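Local coordinates for thioredoxin Reductase (Burkholderia cenocepacia, PDB 4F82), which probably acts as a Prx5-type peroxiredoxin, a thiol-specific peroxidase that reduces hydrogen peroxide and organic hydroperoxides to water and alcohols, at residues P17-F22 / A118-A123. Sequence-based numbering, arbitrary orientation.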
loop_
_atom_site.group_PDB
_atom_site.type_symbol
_atom_site.label_atom_id
_atom_site.label_comp_id
_atom_site.label_asym_id
_atom_site.label_seq_id
_atom_site.Cartn_x
_atom_site.Cartn_y
_atom_site.Cartn_z
ATOM N N PRO A 17 15.135 -17.683 1.664
ATOM C CA PRO A 17 15.180 -17.203 3.058
ATOM C C PRO A 17 13.806 -17.216 3.718
ATOM O O PRO A 17 12.775 -17.150 3.018
ATOM C CB PRO A 17 15.683 -15.759 2.931
ATOM C CG PRO A 17 15.290 -15.348 1.520
ATOM C CD PRO A 17 15.474 -16.622 0.703
ATOM N N ASP A 18 13.772 -17.349 5.043
ATOM C CA ASP A 18 12.484 -17.289 5.735
ATOM C C ASP A 18 12.124 -15.825 5.866
ATOM O O ASP A 18 13.020 -14.973 5.837
ATOM C CB ASP A 18 12.548 -17.925 7.128
ATOM C CG ASP A 18 11.191 -18.462 7.598
ATOM O OD1 ASP A 18 10.186 -18.403 6.841
ATOM O OD2 ASP A 18 11.124 -18.985 8.736
ATOM N N ALA A 19 10.823 -15.555 5.984
ATOM C CA ALA A 19 10.283 -14.228 6.314
ATOM C C ALA A 19 8.845 -14.407 6.741
ATOM O O ALA A 19 8.258 -15.475 6.530
ATOM C CB ALA A 19 10.350 -13.286 5.098
ATOM N N GLN A 20 8.259 -13.378 7.360
ATOM C CA GLN A 20 6.855 -13.457 7.694
ATOM C C GLN A 20 6.025 -12.687 6.669
ATOM O O GLN A 20 6.208 -11.486 6.467
ATOM C CB GLN A 20 6.578 -12.989 9.151
ATOM C CG GLN A 20 5.096 -12.945 9.517
ATOM C CD GLN A 20 4.885 -12.537 10.974
ATOM O OE1 GLN A 20 4.811 -11.345 11.296
ATOM N NE2 GLN A 20 4.788 -13.524 11.855
ATOM N N LEU A 21 5.100 -13.394 6.030
ATOM C CA LEU A 21 4.200 -12.781 5.066
ATOM C C LEU A 21 2.796 -12.866 5.651
ATOM O O LEU A 21 2.562 -13.618 6.592
ATOM C CB LEU A 21 4.254 -13.533 3.731
ATOM C CG LEU A 21 5.559 -13.504 2.920
ATOM C CD1 LEU A 21 5.459 -14.287 1.593
ATOM C CD2 LEU A 21 5.959 -12.081 2.655
ATOM N N PHE A 22 1.877 -12.087 5.105
ATOM C CA PHE A 22 0.467 -12.165 5.475
ATOM C C PHE A 22 -0.415 -12.384 4.237
ATOM O O PHE A 22 -0.233 -11.748 3.173
ATOM C CB PHE A 22 -0.003 -10.848 6.186
ATOM C CG PHE A 22 0.592 -10.608 7.565
ATOM C CD1 PHE A 22 -0.194 -10.728 8.713
ATOM C CD2 PHE A 22 1.921 -10.211 7.720
ATOM C CE1 PHE A 22 0.360 -10.504 10.000
ATOM C CE2 PHE A 22 2.479 -9.977 9.026
ATOM C CZ PHE A 22 1.703 -10.108 10.143
ATOM N N ALA A 118 8.444 -5.248 3.641
ATOM C CA ALA A 118 9.516 -5.526 2.690
ATOM C C ALA A 118 10.577 -6.465 3.249
ATOM O O ALA A 118 11.683 -6.532 2.700
ATOM C CB ALA A 118 10.153 -4.235 2.168
ATOM N N ALA A 119 10.232 -7.210 4.305
ATOM C CA ALA A 119 11.179 -8.123 4.939
ATOM C C ALA A 119 11.646 -9.235 4.006
ATOM O O ALA A 119 12.848 -9.511 3.949
ATOM C CB ALA A 119 10.624 -8.713 6.249
ATOM N N PHE A 120 10.715 -9.888 3.306
ATOM C CA PHE A 120 11.066 -10.971 2.380
ATOM C C PHE A 120 11.881 -10.424 1.195
ATOM O O PHE A 120 12.896 -11.001 0.777
ATOM C CB PHE A 120 9.774 -11.620 1.862
ATOM C CG PHE A 120 9.985 -12.894 1.049
ATOM C CD1 PHE A 120 10.902 -13.878 1.454
ATOM C CD2 PHE A 120 9.201 -13.138 -0.072
ATOM C CE1 PHE A 120 11.067 -15.049 0.700
ATOM C CE2 PHE A 120 9.342 -14.331 -0.810
ATOM C CZ PHE A 120 10.271 -15.267 -0.427
ATOM N N THR A 121 11.420 -9.302 0.654
ATOM C CA THR A 121 11.994 -8.745 -0.560
ATOM C C THR A 121 13.401 -8.288 -0.244
ATOM O O THR A 121 14.314 -8.436 -1.073
ATOM C CB THR A 121 11.148 -7.567 -1.068
ATOM O OG1 THR A 121 9.809 -8.026 -1.353
ATOM C CG2 THR A 121 11.751 -6.984 -2.369
ATOM N N HIS A 122 13.577 -7.687 0.941
ATOM C CA HIS A 122 14.930 -7.352 1.427
ATOM C C HIS A 122 15.789 -8.592 1.591
ATOM O O HIS A 122 16.962 -8.587 1.220
ATOM C CB HIS A 122 14.877 -6.558 2.742
ATOM C CG HIS A 122 14.865 -5.068 2.555
ATOM N ND1 HIS A 122 13.781 -4.279 2.889
ATOM C CD2 HIS A 122 15.817 -4.225 2.088
ATOM C CE1 HIS A 122 14.065 -3.008 2.637
ATOM N NE2 HIS A 122 15.289 -2.950 2.141
ATOM N N ALA A 123 15.221 -9.670 2.133
ATOM C CA ALA A 123 16.011 -10.866 2.370
ATOM C C ALA A 123 16.460 -11.501 1.025
ATOM O O ALA A 123 17.508 -12.153 0.963
ATOM C CB ALA A 123 15.234 -11.851 3.224
#
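In this peroxiredoxin of the thioredoxin fold, the short helix 119-124 is set against the extended chain 17-22 where it runs into strand 20-25, and Phe120 carries most of the contact, meeting Pro17, Ala19 and Leu21. Pro17 and Ala19 direct their CB atoms toward the helix, while those of Asp18 and Gln20 point away; Leu21 reaches it only with the end of its side chain. The two backbones come closest at Ala19, whose CA lies 5.2 Å from that of Phe120. Its methyl rests on the root of the aromatic side chain, with Ala19 CB 3.6 Å from Phe120 CA and similarly near Phe120 CB and CD1. CG of Phe120 is anti to the backbone N (chi1 -171°), which sends the ring past Ala19 toward Pro17. There the Pro17 carbonyl meets the ring edge near its plane, its O 3.6 Å from Phe120 CE1; this buried oxygen has no hydrogen-bond partner in the model. On the other flank one branch of Leu21 does the touching: CD2 sits 3.9 Å from Phe120 CB. One turn after Ala119, Ala123 CB packs against the pyrrolidine ring, 3.9 Å from Pro17 CG. The side-chain contacts are all apolar, with the Pro17 carbonyl the polar group buried among them, and the two segments together bury 302 Å². Each segment is hydrogen-bonded to other parts of the same chain. Asp115 holds the start of the helix, its carboxylate accepting from Phe120 N and bonding Thr121 OG1. Asp18 OD1 bonds Ser40 OG and Arg42 N, and the backbones of Ala19 and Leu21 pair with Val41 and Cys39. Val41 touches Ala19, Leu21 and Phe120 alike, while strand 20-25 lies between strands 35-40 and 111-114, antiparallel to both.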